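Local coordinates for protein oxalate biosynthetic component 1 (Burkholderia thailandensis, PDB 5IKY) that probably makes oxalate in quorum sensing-dependent oxalogenesis, acting as a bifunctional enzyme with serine hydrolase and lyase activities, at residues L534-Y545 / I557-T567; P694-V704 / F995-G1003. All coordinates share one frame; numbering follows the deposited sequence.

Interaction 1: residues L534-Y545 / I557-T567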
loop_
_atom_site.group_PDB
_atom_site.type_symbol
_atom_site.label_atom_id
_atom_site.label_comp_id
_atom_site.label_asym_id
_atom_site.label_seq_id
_atom_site.Cartn_x
_atom_site.Cartn_y
_atom_site.Cartn_z
ATOM N N LEU A 534 11.875 11.185 -14.137
ATOM C CA LEU A 534 13.096 11.956 -13.936
ATOM C C LEU A 534 14.277 11.043 -13.622
ATOM O O LEU A 534 15.386 11.263 -14.115
ATOM C CB LEU A 534 12.907 12.983 -12.819
ATOM C CG LEU A 534 14.071 13.962 -12.641
ATOM C CD1 LEU A 534 14.289 14.765 -13.914
ATOM C CD2 LEU A 534 13.821 14.885 -11.462
ATOM N N PHE A 535 14.038 10.014 -12.813
ATOM C CA PHE A 535 15.082 9.051 -12.479
ATOM C C PHE A 535 15.524 8.262 -13.712
ATOM O O PHE A 535 16.718 8.029 -13.915
ATOM C CB PHE A 535 14.608 8.088 -11.387
ATOM C CG PHE A 535 15.685 7.159 -10.895
ATOM C CD1 PHE A 535 16.575 7.565 -9.911
ATOM C CD2 PHE A 535 15.816 5.884 -11.423
ATOM C CE1 PHE A 535 17.572 6.716 -9.463
ATOM C CE2 PHE A 535 16.812 5.032 -10.979
ATOM C CZ PHE A 535 17.689 5.448 -9.998
ATOM N N ARG A 536 14.561 7.847 -14.530
ATOM C CA ARG A 536 14.867 7.125 -15.763
ATOM C C ARG A 536 15.595 8.022 -16.759
ATOM O O ARG A 536 16.337 7.539 -17.614
ATOM C CB ARG A 536 13.590 6.568 -16.392
ATOM C CG ARG A 536 13.034 5.353 -15.672
ATOM C CD ARG A 536 11.634 5.040 -16.145
ATOM N NE ARG A 536 11.130 3.797 -15.576
ATOM C CZ ARG A 536 9.856 3.429 -15.620
ATOM N NH1 ARG A 536 8.964 4.216 -16.202
ATOM N NH2 ARG A 536 9.475 2.281 -15.078
ATOM N N GLN A 537 15.375 9.326 -16.640
ATOM C CA GLN A 537 16.074 10.300 -17.465
ATOM C C GLN A 537 17.550 10.372 -17.064
ATOM O O GLN A 537 18.426 10.574 -17.909
ATOM C CB GLN A 537 15.403 11.672 -17.346
ATOM C CG GLN A 537 15.907 12.703 -18.333
ATOM C CD GLN A 537 15.246 14.053 -18.149
ATOM O OE1 GLN A 537 14.091 14.141 -17.730
ATOM N NE2 GLN A 537 15.980 15.116 -18.457
ATOM N N ALA A 538 17.819 10.200 -15.770
ATOM C CA ALA A 538 19.193 10.168 -15.266
ATOM C C ALA A 538 19.850 8.860 -15.634
ATOM O O ALA A 538 21.020 8.821 -16.017
ATOM C CB ALA A 538 19.224 10.373 -13.759
ATOM N N GLU A 539 19.082 7.785 -15.509
ATOM C CA GLU A 539 19.543 6.460 -15.879
ATOM C C GLU A 539 19.963 6.444 -17.344
ATOM O O GLU A 539 20.983 5.852 -17.703
ATOM C CB GLU A 539 18.441 5.440 -15.610
ATOM C CG GLU A 539 18.832 4.002 -15.828
ATOM C CD GLU A 539 17.772 3.052 -15.315
ATOM O OE1 GLU A 539 17.352 2.160 -16.081
ATOM O OE2 GLU A 539 17.359 3.194 -14.143
ATOM N N ALA A 540 19.185 7.128 -18.179
ATOM C CA ALA A 540 19.477 7.222 -19.605
ATOM C C ALA A 540 20.714 8.076 -19.874
ATOM O O ALA A 540 21.536 7.739 -20.723
ATOM C CB ALA A 540 18.278 7.785 -20.354
ATOM N N ALA A 541 20.843 9.182 -19.149
ATOM C CA ALA A 541 21.953 10.109 -19.363
ATOM C C ALA A 541 23.298 9.521 -18.939
ATOM O O ALA A 541 24.347 9.946 -19.421
ATOM C CB ALA A 541 21.695 11.413 -18.623
ATOM N N LEU A 542 23.266 8.544 -18.038
ATOM C CA LEU A 542 24.489 7.927 -17.533
ATOM C C LEU A 542 24.687 6.522 -18.096
ATOM O O LEU A 542 25.562 5.784 -17.645
ATOM C CB LEU A 542 24.460 7.870 -16.003
ATOM C CG LEU A 542 24.219 9.182 -15.254
ATOM C CD1 LEU A 542 24.096 8.931 -13.761
ATOM C CD2 LEU A 542 25.337 10.176 -15.539
ATOM N N ALA A 543 23.876 6.168 -19.089
ATOM C CA ALA A 543 23.804 4.797 -19.592
ATOM C C ALA A 543 25.121 4.267 -20.150
ATOM O O ALA A 543 25.386 3.068 -20.085
ATOM C CB ALA A 543 22.724 4.696 -20.657
ATOM N N HIS A 544 25.941 5.155 -20.698
ATOM C CA HIS A 544 27.162 4.729 -21.375
ATOM C C HIS A 544 28.393 4.832 -20.489
ATOM O O HIS A 544 29.505 4.527 -20.924
ATOM C CB HIS A 544 27.363 5.546 -22.647
ATOM C CG HIS A 544 26.346 5.257 -23.706
ATOM N ND1 HIS A 544 25.700 6.249 -24.410
ATOM C CD2 HIS A 544 25.858 4.083 -24.171
ATOM C CE1 HIS A 544 24.857 5.699 -25.266
ATOM N NE2 HIS A 544 24.936 4.386 -25.144
ATOM N N TYR A 545 28.193 5.251 -19.245
ATOM C CA TYR A 545 29.296 5.339 -18.298
ATOM C C TYR A 545 29.386 4.076 -17.453
ATOM O O TYR A 545 28.369 3.550 -17.005
ATOM C CB TYR A 545 29.139 6.571 -17.402
ATOM C CG TYR A 545 29.210 7.877 -18.158
ATOM C CD1 TYR A 545 30.406 8.311 -18.716
ATOM C CD2 TYR A 545 28.083 8.672 -18.319
ATOM C CE1 TYR A 545 30.479 9.501 -19.412
ATOM C CE2 TYR A 545 28.147 9.866 -19.013
ATOM C CZ TYR A 545 29.346 10.274 -19.559
ATOM O OH TYR A 545 29.416 11.458 -20.250
ATOM N N ILE A 557 30.052 13.053 -14.641
ATOM C CA ILE A 557 28.727 12.616 -14.213
ATOM C C ILE A 557 27.798 13.808 -14.002
ATOM O O ILE A 557 26.666 13.819 -14.488
ATOM C CB ILE A 557 28.801 11.793 -12.914
ATOM C CG1 ILE A 557 29.664 10.548 -13.123
ATOM C CG2 ILE A 557 27.410 11.404 -12.447
ATOM C CD1 ILE A 557 29.873 9.731 -11.864
ATOM N N LEU A 558 28.288 14.810 -13.279
ATOM C CA LEU A 558 27.524 16.028 -13.029
ATOM C C LEU A 558 27.188 16.752 -14.327
ATOM O O LEU A 558 26.111 17.331 -14.465
ATOM C CB LEU A 558 28.294 16.962 -12.094
ATOM C CG LEU A 558 28.333 16.552 -10.622
ATOM C CD1 LEU A 558 29.217 17.498 -9.824
ATOM C CD2 LEU A 558 26.924 16.512 -10.052
ATOM N N ASP A 559 28.118 16.712 -15.277
ATOM C CA ASP A 559 27.931 17.364 -16.567
ATOM C C ASP A 559 26.794 16.714 -17.354
ATOM O O ASP A 559 26.025 17.396 -18.032
ATOM C CB ASP A 559 29.229 17.319 -17.375
ATOM C CG ASP A 559 29.165 18.160 -18.630
ATOM O OD1 ASP A 559 29.157 19.403 -18.511
ATOM O OD2 ASP A 559 29.132 17.579 -19.735
ATOM N N ALA A 560 26.684 15.395 -17.250
ATOM C CA ALA A 560 25.654 14.658 -17.976
ATOM C C ALA A 560 24.265 14.863 -17.368
ATOM O O ALA A 560 23.254 14.669 -18.042
ATOM C CB ALA A 560 25.999 13.177 -18.014
ATOM N N LEU A 561 24.222 15.257 -16.098
ATOM C CA LEU A 561 22.956 15.421 -15.385
ATOM C C LEU A 561 22.457 16.860 -15.405
ATOM O O LEU A 561 21.503 17.201 -14.703
ATOM C CB LEU A 561 23.098 14.961 -13.932
ATOM C CG LEU A 561 23.424 13.492 -13.684
ATOM C CD1 LEU A 561 23.609 13.251 -12.199
ATOM C CD2 LEU A 561 22.335 12.594 -14.248
ATOM N N HIS A 562 23.103 17.700 -16.205
ATOM C CA HIS A 562 22.801 19.130 -16.223
ATOM C C HIS A 562 21.320 19.461 -16.475
ATOM O O HIS A 562 20.751 20.279 -15.752
ATOM C CB HIS A 562 23.677 19.843 -17.258
ATOM C CG HIS A 562 23.715 21.329 -17.092
ATOM N ND1 HIS A 562 24.450 21.948 -16.103
ATOM C CD2 HIS A 562 23.104 22.321 -17.783
ATOM C CE1 HIS A 562 24.294 23.257 -16.195
ATOM N NE2 HIS A 562 23.482 23.509 -17.207
ATOM N N PRO A 563 20.684 18.837 -17.491
ATOM C CA PRO A 563 19.272 19.196 -17.686
ATOM C C PRO A 563 18.370 18.727 -16.547
ATOM O O PRO A 563 17.305 19.297 -16.320
ATOM C CB PRO A 563 18.908 18.486 -18.997
ATOM C CG PRO A 563 19.880 17.371 -19.108
ATOM C CD PRO A 563 21.155 17.899 -18.527
ATOM N N ILE A 564 18.801 17.693 -15.838
ATOM C CA ILE A 564 18.027 17.146 -14.730
ATOM C C ILE A 564 18.163 18.004 -13.479
ATOM O O ILE A 564 17.198 18.195 -12.732
ATOM C CB ILE A 564 18.453 15.707 -14.433
ATOM C CG1 ILE A 564 17.983 14.808 -15.569
ATOM C CG2 ILE A 564 17.908 15.246 -13.085
ATOM C CD1 ILE A 564 18.315 13.400 -15.371
ATOM N N VAL A 565 19.362 18.533 -13.266
ATOM C CA VAL A 565 19.589 19.487 -12.192
ATOM C C VAL A 565 18.659 20.685 -12.360
ATOM O O VAL A 565 18.069 21.166 -11.392
ATOM C CB VAL A 565 21.053 19.956 -12.157
ATOM C CG1 VAL A 565 21.249 21.050 -11.115
ATOM C CG2 VAL A 565 21.972 18.775 -11.879
ATOM N N ASP A 566 18.511 21.142 -13.600
ATOM C CA ASP A 566 17.633 22.270 -13.886
ATOM C C ASP A 566 16.185 21.917 -13.564
ATOM O O ASP A 566 15.452 22.726 -12.993
ATOM C CB ASP A 566 17.761 22.707 -15.345
ATOM C CG ASP A 566 17.135 24.065 -15.602
ATOM O OD1 ASP A 566 17.766 25.086 -15.253
ATOM O OD2 ASP A 566 16.012 24.113 -16.148
ATOM N N THR A 567 15.783 20.703 -13.931
ATOM C CA THR A 567 14.446 20.211 -13.617
ATOM C C THR A 567 14.206 20.217 -12.108
ATOM O O THR A 567 13.150 20.645 -11.640
ATOM C CB THR A 567 14.223 18.786 -14.159
ATOM O OG1 THR A 567 14.305 18.794 -15.589
ATOM C CG2 THR A 567 12.858 18.262 -13.738
#

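Interaction 2: residues P694-V704 / F995-G1003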
loop_
_atom_site.group_PDB
_atom_site.type_symbol
_atom_site.label_atom_id
_atom_site.label_comp_id
_atom_site.label_asym_id
_atom_site.label_seq_id
_atom_site.Cartn_x
_atom_site.Cartn_y
_atom_site.Cartn_z
ATOM N N PRO A 694 13.878 6.234 -5.682
ATOM C CA PRO A 694 13.467 4.832 -5.538
ATOM C C PRO A 694 13.099 4.480 -4.102
ATOM O O PRO A 694 13.734 4.979 -3.174
ATOM C CB PRO A 694 14.709 4.044 -5.980
ATOM C CG PRO A 694 15.566 5.023 -6.702
ATOM C CD PRO A 694 15.300 6.339 -6.052
ATOM N N CYS A 695 12.082 3.640 -3.938
ATOM C CA CYS A 695 11.681 3.120 -2.631
ATOM C C CYS A 695 11.355 4.230 -1.631
ATOM O O CYS A 695 11.877 4.259 -0.517
ATOM C CB CYS A 695 12.773 2.207 -2.079
ATOM S SG CYS A 695 13.197 0.855 -3.198
ATOM N N ARG A 696 10.481 5.139 -2.050
ATOM C CA ARG A 696 9.996 6.229 -1.214
ATOM C C ARG A 696 8.950 5.748 -0.209
ATOM O O ARG A 696 8.318 4.709 -0.406
ATOM C CB ARG A 696 9.381 7.324 -2.088
ATOM C CG ARG A 696 10.237 8.541 -2.336
ATOM C CD ARG A 696 9.476 9.518 -3.225
ATOM N NE ARG A 696 8.107 9.720 -2.755
ATOM C CZ ARG A 696 7.028 9.676 -3.533
ATOM N NH1 ARG A 696 7.149 9.441 -4.832
ATOM N NH2 ARG A 696 5.824 9.870 -3.012
ATOM N N TYR A 697 8.765 6.512 0.862
ATOM C CA TYR A 697 7.599 6.345 1.719
ATOM C C TYR A 697 6.460 7.183 1.163
ATOM O O TYR A 697 6.696 8.189 0.494
ATOM C CB TYR A 697 7.885 6.775 3.161
ATOM C CG TYR A 697 8.685 5.795 3.983
ATOM C CD1 TYR A 697 8.155 4.563 4.343
ATOM C CD2 TYR A 697 9.962 6.115 4.427
ATOM C CE1 TYR A 697 8.885 3.667 5.105
ATOM C CE2 TYR A 697 10.697 5.229 5.188
ATOM C CZ TYR A 697 10.157 4.008 5.524
ATOM O OH TYR A 697 10.894 3.128 6.283
ATOM N N ASN A 698 5.226 6.780 1.440
ATOM C CA ASN A 698 4.096 7.661 1.200
ATOM C C ASN A 698 4.019 8.666 2.351
ATOM O O ASN A 698 4.821 8.601 3.282
ATOM C CB ASN A 698 2.794 6.872 1.047
ATOM C CG ASN A 698 2.472 6.029 2.263
ATOM O OD1 ASN A 698 3.324 5.799 3.122
ATOM N ND2 ASN A 698 1.237 5.549 2.332
ATOM N N SER A 699 3.063 9.585 2.287
ATOM C CA SER A 699 3.049 10.748 3.173
ATOM C C SER A 699 3.052 10.430 4.673
ATOM O O SER A 699 3.647 11.169 5.456
ATOM C CB SER A 699 1.842 11.629 2.841
ATOM O OG SER A 699 0.637 10.885 2.885
ATOM N N ASP A 700 2.406 9.340 5.077
ATOM C CA ASP A 700 2.312 9.022 6.502
ATOM C C ASP A 700 2.967 7.688 6.868
ATOM O O ASP A 700 2.639 7.087 7.895
ATOM C CB ASP A 700 0.847 9.026 6.947
ATOM C CG ASP A 700 0.070 7.847 6.407
ATOM O OD1 ASP A 700 0.494 7.264 5.386
ATOM O OD2 ASP A 700 -0.972 7.498 7.000
ATOM N N TYR A 701 3.885 7.235 6.018
ATOM C CA TYR A 701 4.666 6.022 6.259
ATOM C C TYR A 701 3.785 4.779 6.386
ATOM O O TYR A 701 4.034 3.913 7.225
ATOM C CB TYR A 701 5.536 6.195 7.511
ATOM C CG TYR A 701 6.462 7.386 7.413
ATOM C CD1 TYR A 701 7.723 7.262 6.847
ATOM C CD2 TYR A 701 6.070 8.639 7.869
ATOM C CE1 TYR A 701 8.569 8.347 6.740
ATOM C CE2 TYR A 701 6.912 9.731 7.768
ATOM C CZ TYR A 701 8.160 9.578 7.203
ATOM O OH TYR A 701 9.006 10.658 7.102
ATOM N N SER A 702 2.764 4.700 5.535
ATOM C CA SER A 702 1.860 3.553 5.498
ATOM C C SER A 702 2.317 2.517 4.481
ATOM O O SER A 702 1.899 1.361 4.525
ATOM C CB SER A 702 0.435 3.996 5.153
ATOM O OG SER A 702 -0.032 4.988 6.044
ATOM N N ASN A 703 3.167 2.941 3.554
ATOM C CA ASN A 703 3.520 2.103 2.419
ATOM C C ASN A 703 4.826 2.547 1.766
ATOM O O ASN A 703 5.319 3.646 2.026
ATOM C CB ASN A 703 2.382 2.118 1.394
ATOM C CG ASN A 703 2.433 0.943 0.438
ATOM O OD1 ASN A 703 2.974 -0.116 0.760
ATOM N ND2 ASN A 703 1.871 1.127 -0.753
ATOM N N VAL A 704 5.381 1.681 0.925
ATOM C CA VAL A 704 6.585 2.001 0.171
ATOM C C VAL A 704 6.263 2.040 -1.318
ATOM O O VAL A 704 5.657 1.111 -1.851
ATOM C CB VAL A 704 7.709 0.980 0.436
ATOM C CG1 VAL A 704 8.998 1.426 -0.231
ATOM C CG2 VAL A 704 7.921 0.803 1.933
ATOM N N PHE A 995 10.474 -5.342 4.542
ATOM C CA PHE A 995 9.865 -4.658 3.407
ATOM C C PHE A 995 9.918 -3.142 3.556
ATOM O O PHE A 995 10.106 -2.422 2.577
ATOM C CB PHE A 995 8.416 -5.112 3.231
ATOM C CG PHE A 995 7.625 -4.267 2.274
ATOM C CD1 PHE A 995 7.862 -4.335 0.910
ATOM C CD2 PHE A 995 6.636 -3.415 2.736
ATOM C CE1 PHE A 995 7.132 -3.560 0.025
ATOM C CE2 PHE A 995 5.901 -2.639 1.858
ATOM C CZ PHE A 995 6.150 -2.712 0.500
ATOM N N ASN A 996 9.753 -2.659 4.783
ATOM C CA ASN A 996 9.774 -1.223 5.035
ATOM C C ASN A 996 11.189 -0.701 5.251
ATOM O O ASN A 996 11.385 0.478 5.551
ATOM C CB ASN A 996 8.902 -0.876 6.239
ATOM C CG ASN A 996 9.231 -1.715 7.452
ATOM O OD1 ASN A 996 9.498 -2.910 7.337
ATOM N ND2 ASN A 996 9.221 -1.092 8.624
ATOM N N ASP A 997 12.174 -1.581 5.109
ATOM C CA ASP A 997 13.566 -1.155 5.146
ATOM C C ASP A 997 13.913 -0.544 3.795
ATOM O O ASP A 997 14.504 -1.201 2.936
ATOM C CB ASP A 997 14.494 -2.326 5.474
ATOM C CG ASP A 997 15.896 -1.876 5.837
ATOM O OD1 ASP A 997 16.254 -0.718 5.536
ATOM O OD2 ASP A 997 16.648 -2.689 6.415
ATOM N N VAL A 998 13.538 0.719 3.618
ATOM C CA VAL A 998 13.653 1.377 2.325
ATOM C C VAL A 998 15.109 1.562 1.893
ATOM O O VAL A 998 15.406 1.578 0.699
ATOM C CB VAL A 998 12.936 2.746 2.332
ATOM C CG1 VAL A 998 11.445 2.552 2.535
ATOM C CG2 VAL A 998 13.513 3.654 3.409
ATOM N N ARG A 999 16.017 1.685 2.856
ATOM C CA ARG A 999 17.426 1.856 2.522
ATOM C C ARG A 999 18.019 0.541 2.029
ATOM O O ARG A 999 18.846 0.535 1.113
ATOM C CB ARG A 999 18.222 2.383 3.714
ATOM C CG ARG A 999 19.530 3.044 3.301
ATOM C CD ARG A 999 20.399 3.423 4.490
ATOM N NE ARG A 999 21.665 4.006 4.047
ATOM C CZ ARG A 999 22.781 4.018 4.766
ATOM N NH1 ARG A 999 22.802 3.474 5.975
ATOM N NH2 ARG A 999 23.880 4.573 4.274
ATOM N N SER A 1000 17.590 -0.567 2.630
ATOM C CA SER A 1000 17.988 -1.886 2.155
ATOM C C SER A 1000 17.315 -2.210 0.828
ATOM O O SER A 1000 17.920 -2.828 -0.046
ATOM C CB SER A 1000 17.654 -2.962 3.184
ATOM O OG SER A 1000 18.455 -2.829 4.346
ATOM N N LEU A 1001 16.059 -1.794 0.685
ATOM C CA LEU A 1001 15.328 -2.003 -0.559
ATOM C C LEU A 1001 15.983 -1.261 -1.716
ATOM O O LEU A 1001 16.193 -1.828 -2.786
ATOM C CB LEU A 1001 13.873 -1.561 -0.417
ATOM C CG LEU A 1001 12.854 -2.676 -0.184
ATOM C CD1 LEU A 1001 11.450 -2.118 -0.255
ATOM C CD2 LEU A 1001 13.034 -3.789 -1.195
ATOM N N ALA A 1002 16.309 0.008 -1.488
ATOM C CA ALA A 1002 16.936 0.838 -2.512
ATOM C C ALA A 1002 18.297 0.288 -2.930
ATOM O O ALA A 1002 18.769 0.548 -4.036
ATOM C CB ALA A 1002 17.078 2.272 -2.016
ATOM N N GLY A 1003 18.923 -0.477 -2.042
ATOM C CA GLY A 1003 20.240 -1.025 -2.307
ATOM C C GLY A 1003 20.214 -2.422 -2.897
ATOM O O GLY A 1003 21.263 -2.990 -3.199
#

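Interaction 1: residues L534-Y545 / I557-T567
Ile564 and Ala538 meet at the centre of an antiparallel helix pair, in which 534-541 and 562-567 run at 162° to each other with their axes 10.2 Å apart. With CG1 placed beside its own backbone N (chi1 -70°) and an extended chi2, Ile564 pushes CD1 against the helix opposite, 3.5 Å from Ala538 CB; the small alanine lets the methyl come close to the backbone. Its other branch, CG2, lies 3.7 Å from Leu534 CD1, the two side chains pointing opposite ways as they pass. Gln537 lays its extended chain along the same isoleucine, aliphatic part and amide alike. Leu534 CD1 goes on to meet Thr567 CG2 tip to tip, while Thr567 OG1 turns back to bond Pro563 O at 3.1 Å. Toward the break between helices 554-560 and 562-579, Leu542 lies nearly perpendicular to both Ile557 and Leu561. Helices 715-734 and 682-690 also pack on Leu561, so the pair is part of a larger cluster of helices that includes those of the cap region. Beyond the helix end, a type I turn from Leu542 to Tyr545 brings the tyrosine ring obliquely against Ala560, with Tyr545 CE2 4.1 Å from Ala560 CB.

Interaction 2: residues P694-V704 / F995-G1003
A two-stranded antiparallel hairpin of the cap region, strands 696-697 and 704-705, lies against the short helix 998-1002 of the C-terminal region, and Val998 is the helix side chain that meets both strands. Its CG1 sits over one face of the Tyr697 ring in a CH-pi contact, 3.8 Å from the centroid and 21° off the ring normal, displaced toward the rim. The opposite face is covered by Tyr701 CD1, from the hairpin's own turn, so that the phenol lies between the helix and that turn. Placed beside the backbone N (chi1 -64°), CG1 also meets Val704 CG1 at 3.9 Å, while CG2 turns to Tyr697 CE2. At the far end of the phenol, Tyr697 OH is 2.8 Å from Asn996 O, a weak hydrogen bond, and not a settled one, because the same proton has another acceptor within reach.

The helix belongs to the alpha/beta-hydrolase part of the enzyme and follows strand 988-992 of its mixed sheet. Asp997 caps its first turn: OD1 accepts from Ser1000 N at 3.2 Å and OD2 from Ser1000 OG at 2.8 Å, both from above the carboxylate plane. His1069 and Tyr1074 bond the same carboxylate, and Asn996 OD1 accepts from Leu1058 N, which ties the segment before the helix to its own domain.

On the hairpin side, Asn698 OD1 takes the backbone N-H of Ser702 in its carbonyl plane, on a lone pair, and that of Asn703 from above the plane, fixing the turn. Val704 CG2 approaches the Phe995 ring obliquely, whereas Asn703 OD1 comes up to the rim of that ring, almost level with it. Cys695, in a left-handed backbone conformation, directs SG at the helix, 3.7 Å from both Leu1001 CB and Ala1002 N.

Interactions 1 and 2 lie in series along the chain, their centres about 23 Å apart, and illustrate packing within a bundle as against packing between distant parts of a chain. Interaction 1 joins neighbours in sequence, is partly buried about 30 Å from the chain centre, and has no hydrogen bond across it. Interaction 2 joins segments 291 residues apart, is buried about 11 Å from that centre, and mixes aromatic, sulfur and polar contacts with its apolar packing. They touch directly: on the side of helix 534-541 turned from interaction 1, Phe535 CE1 packs 3.8 Å from Pro694 CG, beside the cysteine that faces helix 998-1002.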